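Local coordinates for extracellular solute-binding protein, family 7 (Colwellia psychrerythraea, PDB 4PET) that binds pyruvate with calcium and probably delivers it, as a periplasmic solute-binding protein, to a TRAP transporter, at residues I142-M154 with T262-S276. Residues are numbered along the deposited sequence; the frame is centred on the assembly and turned at random.
With CA (calcium ion), chain E; PYR (pyruvic acid), chain D.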
ATOM      1  N   ILE A 142     -19.495   5.631 -17.780  1.00 17.16           N
ATOM      2  CA  ILE A 142     -18.250   4.926 -17.487  1.00 17.48           C
ATOM      3  C   ILE A 142     -18.077   4.754 -15.953  1.00 22.56           C
ATOM      4  O   ILE A 142     -18.331   5.675 -15.171  1.00 21.72           O
ATOM      5  CB  ILE A 142     -17.058   5.709 -18.004  1.00 18.89           C
ATOM      6  CG1 ILE A 142     -16.995   5.672 -19.544  1.00 19.39           C
ATOM      7  CG2 ILE A 142     -15.736   5.137 -17.443  1.00 20.98           C
ATOM      8  CD1 ILE A 142     -16.015   6.673 -20.092  1.00 19.03           C
HETATM    9  N   MSE A 143     -17.653   3.564 -15.556  1.00 17.05           N
HETATM   10  CA  MSE A 143     -17.276   3.280 -14.173  1.00 17.53           C
HETATM   11  C   MSE A 143     -15.766   3.262 -14.167  1.00 19.18           C
HETATM   12  O   MSE A 143     -15.129   2.638 -15.039  1.00 21.67           O
HETATM   13  CB  MSE A 143     -17.831   1.929 -13.698  1.00 17.67           C
HETATM   14  CG  MSE A 143     -19.325   1.706 -13.897  1.00 22.16           C
HETATM   15 SE   MSE A 143     -19.758  -0.205 -13.759  0.86 24.03          SE
HETATM   16  CE  MSE A 143     -19.868  -0.397 -11.840  1.00 24.71           C
ATOM     17  N   SER A 144     -15.187   3.981 -13.219  1.00 19.82           N
ATOM     18  CA  SER A 144     -13.738   4.043 -13.096  1.00 15.63           C
ATOM     19  C   SER A 144     -13.329   3.510 -11.747  1.00 18.50           C
ATOM     20  O   SER A 144     -14.005   3.789 -10.748  1.00 18.10           O
ATOM     21  CB  SER A 144     -13.256   5.475 -13.243  1.00 18.54           C
ATOM     22  OG  SER A 144     -11.854   5.531 -13.280  1.00 17.83           O
ATOM     23  N   PHE A 145     -12.240   2.729 -11.759  1.00 15.27           N
ATOM     24  CA  PHE A 145     -11.677   2.032 -10.585  1.00 14.42           C
ATOM     25  C   PHE A 145     -10.165   2.209 -10.565  1.00 16.13           C
ATOM     26  O   PHE A 145      -9.547   2.310 -11.650  1.00 17.25           O
ATOM     27  CB  PHE A 145     -11.917   0.526 -10.683  1.00 17.50           C
ATOM     28  CG  PHE A 145     -13.362   0.140 -10.742  1.00 23.02           C
ATOM     29  CD1 PHE A 145     -14.046   0.154 -11.935  1.00 23.03           C
ATOM     30  CD2 PHE A 145     -14.020  -0.287  -9.598  1.00 27.38           C
ATOM     31  CE1 PHE A 145     -15.388  -0.217 -11.989  1.00 22.89           C
ATOM     32  CE2 PHE A 145     -15.350  -0.666  -9.639  1.00 27.93           C
ATOM     33  CZ  PHE A 145     -16.041  -0.621 -10.826  1.00 24.05           C
ATOM     34  N   PRO A 146      -9.555   2.236  -9.358  1.00 17.72           N
ATOM     35  CA  PRO A 146      -8.086   2.239  -9.234  1.00 17.40           C
ATOM     36  C   PRO A 146      -7.493   1.137 -10.109  1.00 17.73           C
ATOM     37  O   PRO A 146      -8.016   0.032 -10.062  1.00 17.64           O
ATOM     38  CB  PRO A 146      -7.867   1.947  -7.736  1.00 18.14           C
ATOM     39  CG  PRO A 146      -9.075   2.654  -7.058  1.00 17.78           C
ATOM     40  CD  PRO A 146     -10.216   2.313  -8.033  1.00 19.81           C
ATOM     41  N   GLY A 147      -6.440   1.426 -10.888  1.00 18.08           N
ATOM     42  CA  GLY A 147      -5.872   0.441 -11.800  1.00 16.18           C
ATOM     43  C   GLY A 147      -4.397   0.107 -11.555  1.00 18.82           C
ATOM     44  O   GLY A 147      -3.788  -0.572 -12.370  1.00 19.12           O
ATOM     45  N   GLY A 148      -3.844   0.622 -10.452  1.00 15.13           N
ATOM     46  CA  GLY A 148      -2.494   0.321 -10.004  1.00 13.69           C
ATOM     47  C   GLY A 148      -1.667   1.561  -9.721  1.00 21.23           C
ATOM     48  O   GLY A 148      -1.642   2.488 -10.544  1.00 21.03           O
ATOM     49  N   ASN A 149      -0.945   1.564  -8.589  1.00 17.39           N
ATOM     50  CA  ASN A 149      -0.080   2.688  -8.261  1.00 15.70           C
ATOM     51  C   ASN A 149       1.369   2.396  -8.589  1.00 18.31           C
ATOM     52  O   ASN A 149       1.843   1.280  -8.369  1.00 18.43           O
ATOM     53  CB  ASN A 149      -0.164   3.022  -6.784  1.00 16.25           C
ATOM     54  CG  ASN A 149      -0.086   4.487  -6.522  1.00 17.05           C
ATOM     55  OD1 ASN A 149       0.988   5.052  -6.490  1.00 18.70           O
ATOM     56  ND2 ASN A 149      -1.228   5.116  -6.328  1.00 18.39           N
ATOM     57  N   THR A 150       2.064   3.419  -9.076  1.00 18.01           N
ATOM     58  CA  THR A 150       3.495   3.348  -9.335  1.00 18.16           C
ATOM     59  C   THR A 150       4.297   3.766  -8.095  1.00 16.71           C
ATOM     60  O   THR A 150       5.517   3.580  -8.017  1.00 21.35           O
ATOM     61  CB  THR A 150       3.873   4.280 -10.510  1.00 15.53           C
ATOM     62  OG1 THR A 150       3.570   5.647 -10.189  1.00 15.08           O
ATOM     63  CG2 THR A 150       3.101   3.878 -11.785  1.00 19.49           C
ATOM     64  N   GLY A 151       3.633   4.342  -7.118  1.00 22.00           N
ATOM     65  CA  GLY A 151       4.364   5.059  -6.089  1.00 21.69           C
ATOM     66  C   GLY A 151       4.948   6.366  -6.643  1.00 15.74           C
ATOM     67  O   GLY A 151       4.519   6.868  -7.668  1.00 18.10           O
ATOM     68  N   ASN A 152       5.893   6.945  -5.911  1.00 16.69           N
ATOM     69  CA  ASN A 152       6.347   8.302  -6.179  1.00 16.57           C
ATOM     70  C   ASN A 152       7.219   8.293  -7.443  1.00 19.03           C
ATOM     71  O   ASN A 152       8.101   7.434  -7.603  1.00 22.94           O
ATOM     72  CB  ASN A 152       7.191   8.781  -4.980  1.00 19.92           C
ATOM     73  CG  ASN A 152       6.929  10.224  -4.628  1.00 25.32           C
ATOM     74  OD1 ASN A 152       7.079  11.108  -5.463  1.00 19.31           O
ATOM     75  ND2 ASN A 152       6.493  10.467  -3.393  1.00 24.40           N
ATOM     76  N   GLN A 153       6.981   9.212  -8.367  1.00 18.48           N
ATOM     77  CA  GLN A 153       7.681   9.131  -9.654  1.00 18.90           C
ATOM     78  C   GLN A 153       8.867  10.079  -9.705  1.00 23.04           C
ATOM     79  O   GLN A 153       8.897  11.085  -8.995  1.00 22.10           O
ATOM     80  CB  GLN A 153       6.712   9.420 -10.812  1.00 18.66           C
ATOM     81  CG  GLN A 153       5.569   8.424 -10.882  1.00 14.92           C
ATOM     82  CD  GLN A 153       4.751   8.523 -12.123  1.00 23.25           C
ATOM     83  OE1 GLN A 153       4.888   9.489 -12.900  1.00 16.99           O
ATOM     84  NE2 GLN A 153       3.933   7.499 -12.372  1.00 21.59           N
HETATM   85  N   MSE A 154       9.845   9.754 -10.557  1.00 23.54           N
HETATM   86  CA  MSE A 154      11.017  10.596 -10.740  1.00 20.64           C
HETATM   87  C   MSE A 154      10.628  11.811 -11.583  1.00 19.75           C
HETATM   88  O   MSE A 154       9.620  11.773 -12.304  1.00 22.46           O
HETATM   89  CB  MSE A 154      12.169   9.788 -11.392  1.00 24.98           C
HETATM   90  CG  MSE A 154      12.660   8.624 -10.519  1.00 23.29           C
HETATM   91 SE   MSE A 154      13.668   9.291  -9.023  0.86 21.32          SE
HETATM   92  CE  MSE A 154      15.168   9.973 -10.047  1.00 31.31           C
ATOM     93  N   THR A 262     -15.121  -6.717  -9.969  1.00 15.16           N
ATOM     94  CA  THR A 262     -14.648  -5.587  -9.155  1.00 13.85           C
ATOM     95  C   THR A 262     -13.590  -5.994  -8.131  1.00 15.33           C
ATOM     96  O   THR A 262     -12.629  -5.251  -7.881  1.00 16.46           O
ATOM     97  CB  THR A 262     -15.818  -4.833  -8.486  1.00 21.63           C
ATOM     98  OG1 THR A 262     -16.551  -5.730  -7.665  1.00 22.89           O
ATOM     99  CG2 THR A 262     -16.741  -4.316  -9.526  1.00 24.09           C
ATOM    100  N   VAL A 263     -13.721  -7.191  -7.552  1.00 17.96           N
ATOM    101  CA  VAL A 263     -12.683  -7.646  -6.622  1.00 15.93           C
ATOM    102  C   VAL A 263     -11.382  -7.956  -7.401  1.00 20.85           C
ATOM    103  O   VAL A 263     -10.283  -7.651  -6.917  1.00 15.80           O
ATOM    104  CB  VAL A 263     -13.138  -8.848  -5.750  1.00 20.01           C
ATOM    105  CG1 VAL A 263     -11.977  -9.363  -4.888  1.00 22.81           C
ATOM    106  CG2 VAL A 263     -14.311  -8.452  -4.792  1.00 15.42           C
ATOM    107  N   ALA A 264     -11.484  -8.545  -8.604  1.00 20.14           N
ATOM    108  CA  ALA A 264     -10.253  -8.810  -9.405  1.00 18.15           C
ATOM    109  C   ALA A 264      -9.514  -7.511  -9.715  1.00 19.83           C
ATOM    110  O   ALA A 264      -8.284  -7.473  -9.671  1.00 18.70           O
ATOM    111  CB  ALA A 264     -10.565  -9.548 -10.694  1.00 17.06           C
HETATM  112  N   MSE A 265     -10.250  -6.440 -10.032  1.00 18.34           N
HETATM  113  CA  MSE A 265      -9.612  -5.176 -10.380  1.00 18.32           C
HETATM  114  C   MSE A 265      -8.944  -4.586  -9.137  1.00 17.91           C
HETATM  115  O   MSE A 265      -7.843  -4.044  -9.225  1.00 18.85           O
HETATM  116  CB  MSE A 265     -10.604  -4.162 -10.982  1.00 19.83           C
HETATM  117  CG  MSE A 265     -11.129  -4.515 -12.346  1.00 19.29           C
HETATM  118 SE   MSE A 265     -12.251  -3.106 -13.036  0.91 14.52          SE
HETATM  119  CE  MSE A 265     -13.756  -3.320 -11.848  1.00 22.78           C
ATOM    120  N   LYS A 266      -9.606  -4.680  -7.985  1.00 17.12           N
ATOM    121  CA  LYS A 266      -8.992  -4.200  -6.737  1.00 16.47           C
ATOM    122  C   LYS A 266      -7.669  -4.944  -6.403  1.00 12.98           C
ATOM    123  O   LYS A 266      -6.645  -4.332  -6.093  1.00 13.33           O
ATOM    124  CB  LYS A 266      -9.985  -4.328  -5.578  1.00 20.39           C
ATOM    125  CG  LYS A 266      -9.326  -4.190  -4.210  1.00 18.51           C
ATOM    126  CD  LYS A 266     -10.376  -4.196  -3.133  1.00 20.79           C
ATOM    127  CE  LYS A 266     -11.236  -2.955  -3.169  1.00 25.88           C
ATOM    128  NZ  LYS A 266     -12.242  -2.974  -2.062  1.00 27.78           N
ATOM    129  N   ALA A 267      -7.728  -6.269  -6.440  1.00 14.82           N
ATOM    130  CA  ALA A 267      -6.558  -7.094  -6.150  1.00 16.35           C
ATOM    131  C   ALA A 267      -5.445  -6.807  -7.145  1.00 19.46           C
ATOM    132  O   ALA A 267      -4.306  -6.612  -6.740  1.00 16.86           O
ATOM    133  CB  ALA A 267      -6.935  -8.551  -6.193  1.00 13.64           C
ATOM    134  N   ALA A 268      -5.770  -6.747  -8.444  1.00 16.85           N
ATOM    135  CA  ALA A 268      -4.723  -6.505  -9.458  1.00 17.62           C
ATOM    136  C   ALA A 268      -4.103  -5.144  -9.246  1.00 17.72           C
ATOM    137  O   ALA A 268      -2.923  -4.964  -9.433  1.00 15.15           O
ATOM    138  CB  ALA A 268      -5.296  -6.625 -10.913  1.00 20.61           C
ATOM    139  N   ALA A 269      -4.920  -4.155  -8.898  1.00 16.58           N
ATOM    140  CA  ALA A 269      -4.436  -2.802  -8.704  1.00 16.21           C
ATOM    141  C   ALA A 269      -3.511  -2.687  -7.475  1.00 17.03           C
ATOM    142  O   ALA A 269      -2.464  -2.052  -7.538  1.00 16.46           O
ATOM    143  CB  ALA A 269      -5.610  -1.837  -8.552  1.00 20.72           C
ATOM    144  N   TYR A 270      -3.911  -3.274  -6.351  1.00 12.95           N
ATOM    145  CA  TYR A 270      -3.055  -3.254  -5.192  1.00 16.43           C
ATOM    146  C   TYR A 270      -1.734  -3.966  -5.478  1.00 19.04           C
ATOM    147  O   TYR A 270      -0.684  -3.451  -5.150  1.00 18.41           O
ATOM    148  CB  TYR A 270      -3.751  -3.961  -4.051  1.00 21.94           C
ATOM    149  CG  TYR A 270      -4.668  -3.092  -3.207  1.00 19.55           C
ATOM    150  CD1 TYR A 270      -4.161  -2.011  -2.492  1.00 17.98           C
ATOM    151  CD2 TYR A 270      -6.008  -3.407  -3.070  1.00 19.71           C
ATOM    152  CE1 TYR A 270      -4.970  -1.260  -1.663  1.00 23.05           C
ATOM    153  CE2 TYR A 270      -6.837  -2.674  -2.212  1.00 24.79           C
ATOM    154  CZ  TYR A 270      -6.312  -1.611  -1.519  1.00 25.17           C
ATOM    155  OH  TYR A 270      -7.122  -0.907  -0.670  1.00 21.36           O
ATOM    156  N   ASP A 271      -1.792  -5.162  -6.059  1.00 15.43           N
ATOM    157  CA  ASP A 271      -0.573  -5.895  -6.389  1.00 18.06           C
ATOM    158  C   ASP A 271       0.327  -5.092  -7.307  1.00 17.60           C
ATOM    159  O   ASP A 271       1.540  -5.212  -7.220  1.00 17.34           O
ATOM    160  CB  ASP A 271      -0.873  -7.198  -7.100  1.00 21.31           C
ATOM    161  CG  ASP A 271      -1.176  -8.345  -6.148  1.00 36.51           C
ATOM    162  OD1 ASP A 271      -0.781  -8.320  -4.952  1.00 42.03           O
ATOM    163  OD2 ASP A 271      -1.815  -9.305  -6.621  1.00 37.02           O
HETATM  164  N   MSE A 272      -0.237  -4.284  -8.215  1.00 18.90           N
HETATM  165  CA  MSE A 272       0.643  -3.502  -9.095  1.00 16.60           C
HETATM  166  C   MSE A 272       1.550  -2.512  -8.339  1.00 18.94           C
HETATM  167  O   MSE A 272       2.652  -2.204  -8.800  1.00 20.27           O
HETATM  168  CB  MSE A 272      -0.118  -2.778 -10.216  1.00 17.50           C
HETATM  169  CG  MSE A 272       0.747  -2.532 -11.452  1.00 18.89           C
HETATM  170 SE   MSE A 272       0.101  -1.077 -12.565  0.90 16.23          SE
HETATM  171  CE  MSE A 272       0.781   0.366 -11.562  1.00 15.78           C
ATOM    172  N   TYR A 273       1.090  -2.013  -7.193  1.00 17.39           N
ATOM    173  CA  TYR A 273       1.903  -1.130  -6.385  1.00 14.32           C
ATOM    174  C   TYR A 273       3.054  -1.923  -5.745  1.00 20.68           C
ATOM    175  O   TYR A 273       4.176  -1.439  -5.668  1.00 18.50           O
ATOM    176  CB  TYR A 273       1.052  -0.482  -5.298  1.00 16.88           C
ATOM    177  CG  TYR A 273       1.843   0.384  -4.344  1.00 18.54           C
ATOM    178  CD1 TYR A 273       2.806   1.249  -4.815  1.00 20.21           C
ATOM    179  CD2 TYR A 273       1.608   0.355  -2.981  1.00 18.21           C
ATOM    180  CE1 TYR A 273       3.545   2.043  -3.958  1.00 21.58           C
ATOM    181  CE2 TYR A 273       2.365   1.163  -2.089  1.00 19.64           C
ATOM    182  CZ  TYR A 273       3.310   2.011  -2.594  1.00 18.43           C
ATOM    183  OH  TYR A 273       4.044   2.825  -1.736  1.00 19.55           O
ATOM    184  N   SER A 274       2.745  -3.117  -5.245  1.00 23.93           N
ATOM    185  CA  SER A 274       3.794  -3.999  -4.743  1.00 23.23           C
ATOM    186  C   SER A 274       4.786  -4.342  -5.850  1.00 17.29           C
ATOM    187  O   SER A 274       5.968  -4.362  -5.585  1.00 18.98           O
ATOM    188  CB  SER A 274       3.185  -5.259  -4.170  1.00 18.25           C
ATOM    189  OG  SER A 274       2.274  -4.885  -3.152  1.00 21.59           O
ATOM    190  N   GLN A 275       4.318  -4.606  -7.073  1.00 16.61           N
ATOM    191  CA  GLN A 275       5.236  -4.880  -8.184  1.00 21.65           C
ATOM    192  C   GLN A 275       6.056  -3.646  -8.555  1.00 23.43           C
ATOM    193  O   GLN A 275       7.265  -3.763  -8.829  1.00 18.79           O
ATOM    194  CB  GLN A 275       4.512  -5.396  -9.443  1.00 17.37           C
ATOM    195  CG  GLN A 275       5.469  -6.038 -10.487  1.00 22.67           C
ATOM    196  CD  GLN A 275       4.779  -6.495 -11.773  1.00 26.37           C
ATOM    197  OE1 GLN A 275       3.597  -6.250 -11.985  1.00 22.16           O
ATOM    198  NE2 GLN A 275       5.534  -7.143 -12.648  1.00 23.82           N
ATOM    199  N   SER A 276       5.412  -2.475  -8.599  1.00 19.13           N
ATOM    200  CA  SER A 276       6.139  -1.241  -8.881  1.00 19.04           C
ATOM    201  C   SER A 276       7.221  -1.030  -7.822  1.00 15.14           C
ATOM    202  O   SER A 276       8.322  -0.598  -8.150  1.00 18.62           O
ATOM    203  CB  SER A 276       5.242   0.006  -8.910  1.00 20.36           C
ATOM    204  OG  SER A 276       4.293  -0.076  -9.941  1.00 24.60           O
TER
HETATM  205 CA    CA E 403       4.451  10.102 -15.122  1.00 20.50          CA
HETATM  206  C   PYR D 402       2.377   8.671 -17.216  1.00 21.41           C
HETATM  207  O   PYR D 402       3.205   9.680 -17.179  1.00 18.99           O
HETATM  208  OXT PYR D 402       1.649   8.558 -18.290  1.00 15.36           O
HETATM  209  CA  PYR D 402       2.350   7.711 -16.182  1.00 32.70           C
HETATM  210  O3  PYR D 402       2.928   7.938 -15.030  1.00 24.97           O
HETATM  211  CB  PYR D 402       1.709   6.372 -16.384  1.00 31.98           C
HETATM  212  O   HOH W   1      -2.387   0.285  -6.306  1.00 28.62           O
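F145 and M265 open a buried strand-on-helix packing in which strand 142-149, at one border of a five-stranded mixed sheet, lies nearly parallel (13°) to a segment of the long helix 255-290. The selenomethionine methyl M265 CE sits over the centre of the F145 ring, 3.4 Å from its centroid, a CH-pi contact, while M265 SE, oblique to the ring, adds a Met-aromatic one; the bend at chi3 (-70°) turns this methyl over the face. T262 CG2 reaches the same ring obliquely. Without the ring, as with an alanine at F145, the M265 methyl would probably lose its aromatic partner and a gap would open beside T262.

Farther along, small residues let the backbones close in: A269 CB touches P146 O, and G148 CA lies 3.4 Å from A269 O in a CA-H...O contact. Glycine suits G148, since its backbone angles leave little room for a CB and M272 SE occupies the side where one would point; the methyl CE of M272 lies 3.3 Å from G148 C. A water accepts from N149 N and donates to A269 O, bridging strand and helix. N149 O meets Y273 CA at 3.1 Å, while N149 OD1 accepts from G151 N (2.8 Å) in an Asx turn, beyond which the chain runs on to Q153, a ligand of the calcium that also holds pyruvate.

Strand 240-246 pairs with strand 142-149 inside the sheet, helices 117-126 and 129-137 pack against P146, and the second subunit meets the helix through salt bridges between K266 and its D271.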